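Local coordinates for protein geranyltranstransferase (Roseobacter denitrificans, PDB 4LLS) that probably condenses isopentenyl diphosphate with an allylic prenyl diphosphate, using divalent metal ions, to make longer isoprenoid diphosphates such as farnesyl or geranylgeranyl diphosphate, at residues Leu69-Ile79 against Ile205-Ala216. Numbering follows the deposited sequence.
Sequences LVLETARLHDI and IGWSAQAGARLA
Thr73 meets Gly212 where the two helices come closest. The CA atoms of Ala74 and Gly212 are 3.7 Å apart. Gly212 has no side chain, and its CA lies directly against the backbone of Thr73 and Ala74, with a CA-H...O contact to Thr73 O. Gly212 N gives a bent hydrogen bond to Thr73 OG1 (2.9 Å, 131°). Thr73 OG1 sits between its own backbone N and carbonyl carbon (chi1 65°) and donates to Leu69 O at 2.8 Å. Thr73 CG2 leans on Ala209 O at 3.2 Å.

One turn on, the His77 ring lies flat over Ala213, whose CA stands 3.8 Å from the ring centroid and almost on the ring normal, a CH-pi contact. His77 ND1 donates in the ring plane to Thr73 O, which helps to set the ring's rotation. Tyr292 meets the same ring nearly perpendicularly. Past the Schellman turn at Asp78, Ile79 crosses Leu215 at about a right angle, Ile79 CG1 to Leu215 CB 4.0 Å, and its CD1 also touches Ala216 CB.

Toward the other end, Val70 straddles Ala211, with Val70 CG2 3.9 Å from Ala211 CB and CG1 close by. Leu69 CB packs on Ser208 CB.

The axes of 69-76 and 205-215 cross at -29° and come within 6.9 Å, a close glycine-mediated helix crossing. It joins helices 65-76 and 190-215 in the mainly helical polyprenyl synthase fold, with Ile205 near the bound isopentenyl diphosphate.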
ATOM      1  N   LEU A  69      16.274 -13.041  -2.751  1.00 10.93           N
ATOM      2  CA  LEU A  69      15.943 -13.452  -4.101  1.00 11.08           C
ATOM      3  C   LEU A  69      16.140 -12.334  -5.112  1.00 11.54           C
ATOM      4  O   LEU A  69      16.597 -12.551  -6.231  1.00 11.52           O
ATOM      5  CB  LEU A  69      14.525 -14.029  -4.185  1.00 11.14           C
ATOM      6  CG  LEU A  69      14.370 -15.415  -3.564  1.00 12.89           C
ATOM      7  CD1 LEU A  69      12.913 -15.780  -3.419  1.00 12.97           C
ATOM      8  CD2 LEU A  69      15.083 -16.481  -4.397  1.00 13.47           C
ATOM      9  N   VAL A  70      15.732 -11.124  -4.730  1.00 10.60           N
ATOM     10  CA  VAL A  70      15.914  -9.983  -5.622  1.00 11.00           C
ATOM     11  C   VAL A  70      17.392  -9.751  -5.883  1.00 11.21           C
ATOM     12  O   VAL A  70      17.827  -9.654  -7.032  1.00 11.83           O
ATOM     13  CB  VAL A  70      15.283  -8.693  -5.056  1.00 10.14           C
ATOM     14  CG1 VAL A  70      15.655  -7.472  -5.878  1.00 11.75           C
ATOM     15  CG2 VAL A  70      13.778  -8.833  -4.965  1.00 10.88           C
ATOM     16  N   LEU A  71      18.166  -9.714  -4.823  1.00 11.95           N
ATOM     17  CA  LEU A  71      19.613  -9.435  -4.956  1.00 12.45           C
ATOM     18  C   LEU A  71      20.303 -10.528  -5.757  1.00 12.39           C
ATOM     19  O   LEU A  71      21.173 -10.251  -6.578  1.00 12.73           O
ATOM     20  CB  LEU A  71      20.265  -9.299  -3.596  1.00 11.69           C
ATOM     21  CG  LEU A  71      19.805  -8.094  -2.781  1.00 12.91           C
ATOM     22  CD1 LEU A  71      20.434  -8.043  -1.414  1.00 15.80           C
ATOM     23  CD2 LEU A  71      20.102  -6.813  -3.516  1.00 15.32           C
ATOM     24  N   GLU A  72      19.931 -11.767  -5.533  1.00 11.83           N
ATOM     25  CA  GLU A  72      20.634 -12.867  -6.197  1.00 12.91           C
ATOM     26  C   GLU A  72      20.191 -13.075  -7.628  1.00 13.91           C
ATOM     27  O   GLU A  72      20.992 -13.445  -8.482  1.00 14.02           O
ATOM     28  CB  GLU A  72      20.531 -14.148  -5.362  1.00 13.98           C
ATOM     29  CG  GLU A  72      21.313 -14.082  -4.091  1.00 16.69           C
ATOM     30  CD  GLU A  72      22.790 -13.786  -4.317  1.00 18.11           C
ATOM     31  OE1 GLU A  72      23.340 -12.937  -3.591  1.00 21.38           O
ATOM     32  OE2 GLU A  72      23.359 -14.352  -5.271  1.00 18.75           O
ATOM     33  N   THR A  73      18.921 -12.856  -7.947  1.00 11.56           N
ATOM     34  CA  THR A  73      18.524 -12.882  -9.341  1.00 11.63           C
ATOM     35  C   THR A  73      19.073 -11.669 -10.096  1.00 13.92           C
ATOM     36  O   THR A  73      19.371 -11.773 -11.282  1.00 14.00           O
ATOM     37  CB  THR A  73      17.005 -13.045  -9.498  1.00 12.36           C
ATOM     38  OG1 THR A  73      16.312 -11.904  -8.962  1.00 11.65           O
ATOM     39  CG2 THR A  73      16.525 -14.356  -8.865  1.00 12.24           C
ATOM     40  N   ALA A  74      19.228 -10.537  -9.429  1.00 13.10           N
ATOM     41  CA  ALA A  74      19.913  -9.389 -10.060  1.00 14.10           C
ATOM     42  C   ALA A  74      21.369  -9.745 -10.379  1.00 15.25           C
ATOM     43  O   ALA A  74      21.846  -9.498 -11.505  1.00 15.03           O
ATOM     44  CB  ALA A  74      19.842  -8.187  -9.157  1.00 13.75           C
ATOM     45  N   ARG A  75      22.024 -10.386  -9.428  1.00 13.38           N
ATOM     46  CA  ARG A  75      23.437 -10.838  -9.623  1.00 13.81           C
ATOM     47  C   ARG A  75      23.517 -11.758 -10.823  1.00 15.82           C
ATOM     48  O   ARG A  75      24.396 -11.622 -11.707  1.00 18.06           O
ATOM     49  CB  ARG A  75      23.976 -11.514  -8.371  1.00 16.02           C
ATOM     50  CG  ARG A  75      25.472 -11.847  -8.500  1.00 15.53           C
ATOM     51  CD  ARG A  75      25.933 -12.888  -7.478  1.00 17.79           C
ATOM     52  NE  ARG A  75      25.544 -12.558  -6.126  1.00 19.71           N
ATOM     53  CZ  ARG A  75      26.234 -11.757  -5.327  1.00 20.88           C
ATOM     54  NH1 ARG A  75      27.313 -11.124  -5.785  1.00 27.07           N
ATOM     55  NH2 ARG A  75      25.808 -11.508  -4.098  1.00 23.93           N
ATOM     56  N   LEU A  76      22.556 -12.658 -10.936  1.00 13.78           N
ATOM     57  CA  LEU A  76      22.484 -13.626 -12.022  1.00 14.48           C
ATOM     58  C   LEU A  76      22.425 -12.916 -13.377  1.00 18.13           C
ATOM     59  O   LEU A  76      22.923 -13.435 -14.397  1.00 17.52           O
ATOM     60  CB  LEU A  76      21.268 -14.530 -11.812  1.00 16.43           C
ATOM     61  CG  LEU A  76      21.010 -15.624 -12.803  1.00 19.83           C
ATOM     62  CD1 LEU A  76      22.137 -16.646 -12.819  1.00 22.82           C
ATOM     63  CD2 LEU A  76      19.689 -16.307 -12.452  1.00 20.17           C
ATOM     64  N   HIS A  77      21.791 -11.741 -13.382  1.00 15.68           N
ATOM     65  CA  HIS A  77      21.574 -10.982 -14.614  1.00 19.26           C
ATOM     66  C   HIS A  77      22.533  -9.783 -14.698  1.00 17.33           C
ATOM     67  O   HIS A  77      22.327  -8.901 -15.540  1.00 19.80           O
ATOM     68  CB  HIS A  77      20.117 -10.541 -14.686  1.00 19.93           C
ATOM     69  CG  HIS A  77      19.215 -11.598 -15.207  1.00 18.54           C
ATOM     70  ND1 HIS A  77      18.553 -12.497 -14.396  1.00 20.39           N
ATOM     71  CD2 HIS A  77      18.924 -11.957 -16.471  1.00 17.06           C
ATOM     72  CE1 HIS A  77      17.930 -13.386 -15.144  1.00 17.85           C
ATOM     73  NE2 HIS A  77      18.052 -13.012 -16.404  1.00 23.90           N
ATOM     74  N   ASP A  78      23.621  -9.840 -13.950  1.00 18.17           N
ATOM     75  CA  ASP A  78      24.677  -8.805 -13.938  1.00 19.05           C
ATOM     76  C   ASP A  78      24.158  -7.378 -13.679  1.00 21.39           C
ATOM     77  O   ASP A  78      24.643  -6.376 -14.248  1.00 22.68           O
ATOM     78  CB  ASP A  78      25.469  -8.821 -15.263  1.00 21.27           C
ATOM     79  CG  ASP A  78      26.143 -10.154 -15.524  1.00 25.86           C
ATOM     80  OD1 ASP A  78      26.630 -10.785 -14.566  1.00 28.30           O
ATOM     81  OD2 ASP A  78      26.135 -10.574 -16.697  1.00 32.00           O
ATOM     82  N   ILE A  79      23.160  -7.280 -12.812  1.00 15.76           N
ATOM     83  CA  ILE A  79      22.633  -5.990 -12.372  1.00 16.56           C
ATOM     84  C   ILE A  79      23.335  -5.580 -11.073  1.00 16.92           C
ATOM     85  O   ILE A  79      23.474  -6.386 -10.178  1.00 21.40           O
ATOM     86  CB  ILE A  79      21.118  -6.085 -12.111  1.00 14.83           C
ATOM     87  CG1 ILE A  79      20.366  -6.342 -13.399  1.00 16.52           C
ATOM     88  CG2 ILE A  79      20.596  -4.843 -11.396  1.00 16.35           C
ATOM     89  CD1 ILE A  79      20.387  -5.178 -14.384  1.00 21.46           C
ATOM     90  N   ILE A 205       6.822 -14.178  -3.600  1.00 10.82           N
ATOM     91  CA  ILE A 205       8.079 -14.938  -3.862  1.00 11.92           C
ATOM     92  C   ILE A 205       8.325 -14.942  -5.368  1.00 12.32           C
ATOM     93  O   ILE A 205       9.469 -14.775  -5.831  1.00 12.04           O
ATOM     94  CB  ILE A 205       7.989 -16.364  -3.247  1.00 13.18           C
ATOM     95  CG1 ILE A 205       8.136 -16.261  -1.755  1.00 14.58           C
ATOM     96  CG2 ILE A 205       9.073 -17.253  -3.840  1.00 13.39           C
ATOM     97  CD1 ILE A 205       7.838 -17.525  -0.987  1.00 14.96           C
ATOM     98  N   GLY A 206       7.277 -15.051  -6.146  1.00 11.07           N
ATOM     99  CA  GLY A 206       7.375 -14.936  -7.605  1.00 12.12           C
ATOM    100  C   GLY A 206       7.879 -13.588  -8.069  1.00 11.49           C
ATOM    101  O   GLY A 206       8.730 -13.497  -8.965  1.00 12.51           O
ATOM    102  N   TRP A 207       7.393 -12.513  -7.471  1.00 11.73           N
ATOM    103  CA  TRP A 207       7.866 -11.175  -7.809  1.00 11.54           C
ATOM    104  C   TRP A 207       9.343 -11.066  -7.486  1.00 10.99           C
ATOM    105  O   TRP A 207      10.121 -10.544  -8.271  1.00 11.76           O
ATOM    106  CB  TRP A 207       7.061 -10.116  -7.066  1.00 11.43           C
ATOM    107  CG  TRP A 207       7.337  -8.703  -7.529  1.00 10.13           C
ATOM    108  CD1 TRP A 207       6.721  -8.058  -8.576  1.00 11.09           C
ATOM    109  CD2 TRP A 207       8.407  -7.834  -7.112  1.00  9.78           C
ATOM    110  NE1 TRP A 207       7.259  -6.814  -8.748  1.00 11.17           N
ATOM    111  CE2 TRP A 207       8.323  -6.665  -7.918  1.00 10.08           C
ATOM    112  CE3 TRP A 207       9.442  -7.933  -6.193  1.00 10.20           C
ATOM    113  CZ2 TRP A 207       9.162  -5.577  -7.724  1.00 10.05           C
ATOM    114  CZ3 TRP A 207      10.294  -6.865  -6.015  1.00 10.40           C
ATOM    115  CH2 TRP A 207      10.152  -5.696  -6.779  1.00 11.06           C
ATOM    116  N   SER A 208       9.743 -11.575  -6.333  1.00 11.24           N
ATOM    117  CA  SER A 208      11.124 -11.475  -5.895  1.00 11.36           C
ATOM    118  C   SER A 208      12.077 -12.195  -6.838  1.00 11.71           C
ATOM    119  O   SER A 208      13.146 -11.662  -7.189  1.00 12.34           O
ATOM    120  CB  SER A 208      11.269 -12.068  -4.508  1.00 11.75           C
ATOM    121  OG  SER A 208      10.455 -11.420  -3.555  1.00 13.26           O
ATOM    122  N   ALA A 209      11.708 -13.401  -7.246  1.00 10.57           N
ATOM    123  CA  ALA A 209      12.597 -14.178  -8.121  1.00 12.83           C
ATOM    124  C   ALA A 209      12.628 -13.624  -9.530  1.00 12.86           C
ATOM    125  O   ALA A 209      13.682 -13.686 -10.191  1.00 16.31           O
ATOM    126  CB  ALA A 209      12.225 -15.620  -8.126  1.00 12.96           C
ATOM    127  N   GLN A 210      11.539 -13.042  -9.991  1.00 11.48           N
ATOM    128  CA  GLN A 210      11.515 -12.498 -11.333  1.00 12.85           C
ATOM    129  C   GLN A 210      12.213 -11.159 -11.380  1.00 13.42           C
ATOM    130  O   GLN A 210      12.498 -10.681 -12.478  1.00 12.19           O
ATOM    131  CB  GLN A 210      10.090 -12.363 -11.859  1.00 12.24           C
ATOM    132  CG  GLN A 210       9.461 -13.706 -12.136  1.00 14.76           C
ATOM    133  CD  GLN A 210       8.076 -13.589 -12.726  1.00 19.75           C
ATOM    134  OE1 GLN A 210       7.900 -13.297 -13.913  1.00 22.31           O
ATOM    135  NE2 GLN A 210       7.093 -13.673 -11.874  1.00 18.84           N
ATOM    136  N   ALA A 211      12.429 -10.510 -10.235  1.00 12.10           N
ATOM    137  CA  ALA A 211      12.946  -9.147 -10.212  1.00 12.73           C
ATOM    138  C   ALA A 211      14.257  -8.976 -10.960  1.00 14.03           C
ATOM    139  O   ALA A 211      14.423  -8.020 -11.691  1.00 13.06           O
ATOM    140  CB  ALA A 211      13.090  -8.630  -8.790  1.00 12.81           C
ATOM    141  N   GLY A 212      15.184  -9.906 -10.792  1.00 13.33           N
ATOM    142  CA  GLY A 212      16.484  -9.745 -11.453  1.00 13.99           C
ATOM    143  C   GLY A 212      16.343  -9.748 -12.956  1.00 14.81           C
ATOM    144  O   GLY A 212      17.025  -8.973 -13.653  1.00 14.66           O
ATOM    145  N   ALA A 213      15.467 -10.600 -13.481  1.00 14.20           N
ATOM    146  CA  ALA A 213      15.238 -10.628 -14.900  1.00 13.36           C
ATOM    147  C   ALA A 213      14.541  -9.339 -15.330  1.00 15.72           C
ATOM    148  O   ALA A 213      14.912  -8.747 -16.360  1.00 15.71           O
ATOM    149  CB  ALA A 213      14.442 -11.855 -15.289  1.00 15.17           C
ATOM    150  N   ARG A 214      13.522  -8.910 -14.593  1.00 13.96           N
ATOM    151  CA  ARG A 214      12.852  -7.672 -14.947  1.00 15.17           C
ATOM    152  C   ARG A 214      13.822  -6.481 -14.960  1.00 15.37           C
ATOM    153  O   ARG A 214      13.788  -5.631 -15.865  1.00 15.49           O
ATOM    154  CB  ARG A 214      11.672  -7.440 -14.010  1.00 14.83           C
ATOM    155  CG  ARG A 214      10.502  -8.347 -14.294  1.00 15.85           C
ATOM    156  CD  ARG A 214       9.306  -7.999 -13.432  1.00 16.67           C
ATOM    157  NE  ARG A 214       8.120  -8.782 -13.788  1.00 19.46           N
ATOM    158  CZ  ARG A 214       7.379  -9.501 -12.959  1.00 15.81           C
ATOM    159  NH1 ARG A 214       7.652  -9.552 -11.665  1.00 16.03           N
ATOM    160  NH2 ARG A 214       6.304 -10.130 -13.424  1.00 19.29           N
ATOM    161  N   LEU A 215      14.732  -6.413 -14.006  1.00 14.54           N
ATOM    162  CA  LEU A 215      15.710  -5.339 -13.916  1.00 13.16           C
ATOM    163  C   LEU A 215      16.613  -5.321 -15.157  1.00 15.49           C
ATOM    164  O   LEU A 215      17.068  -4.258 -15.563  1.00 17.91           O
ATOM    165  CB  LEU A 215      16.567  -5.473 -12.672  1.00 14.68           C
ATOM    166  CG  LEU A 215      15.809  -5.138 -11.368  1.00 13.63           C
ATOM    167  CD1 LEU A 215      16.564  -5.610 -10.146  1.00 15.51           C
ATOM    168  CD2 LEU A 215      15.619  -3.643 -11.270  1.00 15.81           C
ATOM    169  N   ALA A 216      16.813  -6.486 -15.748  1.00 15.98           N
ATOM    170  CA  ALA A 216      17.709  -6.600 -16.914  1.00 14.88           C
ATOM    171  C   ALA A 216      16.928  -6.651 -18.222  1.00 18.81           C
ATOM    172  O   ALA A 216      17.497  -6.897 -19.280  1.00 19.21           O
ATOM    173  CB  ALA A 216      18.599  -7.832 -16.765  1.00 15.93           C
TER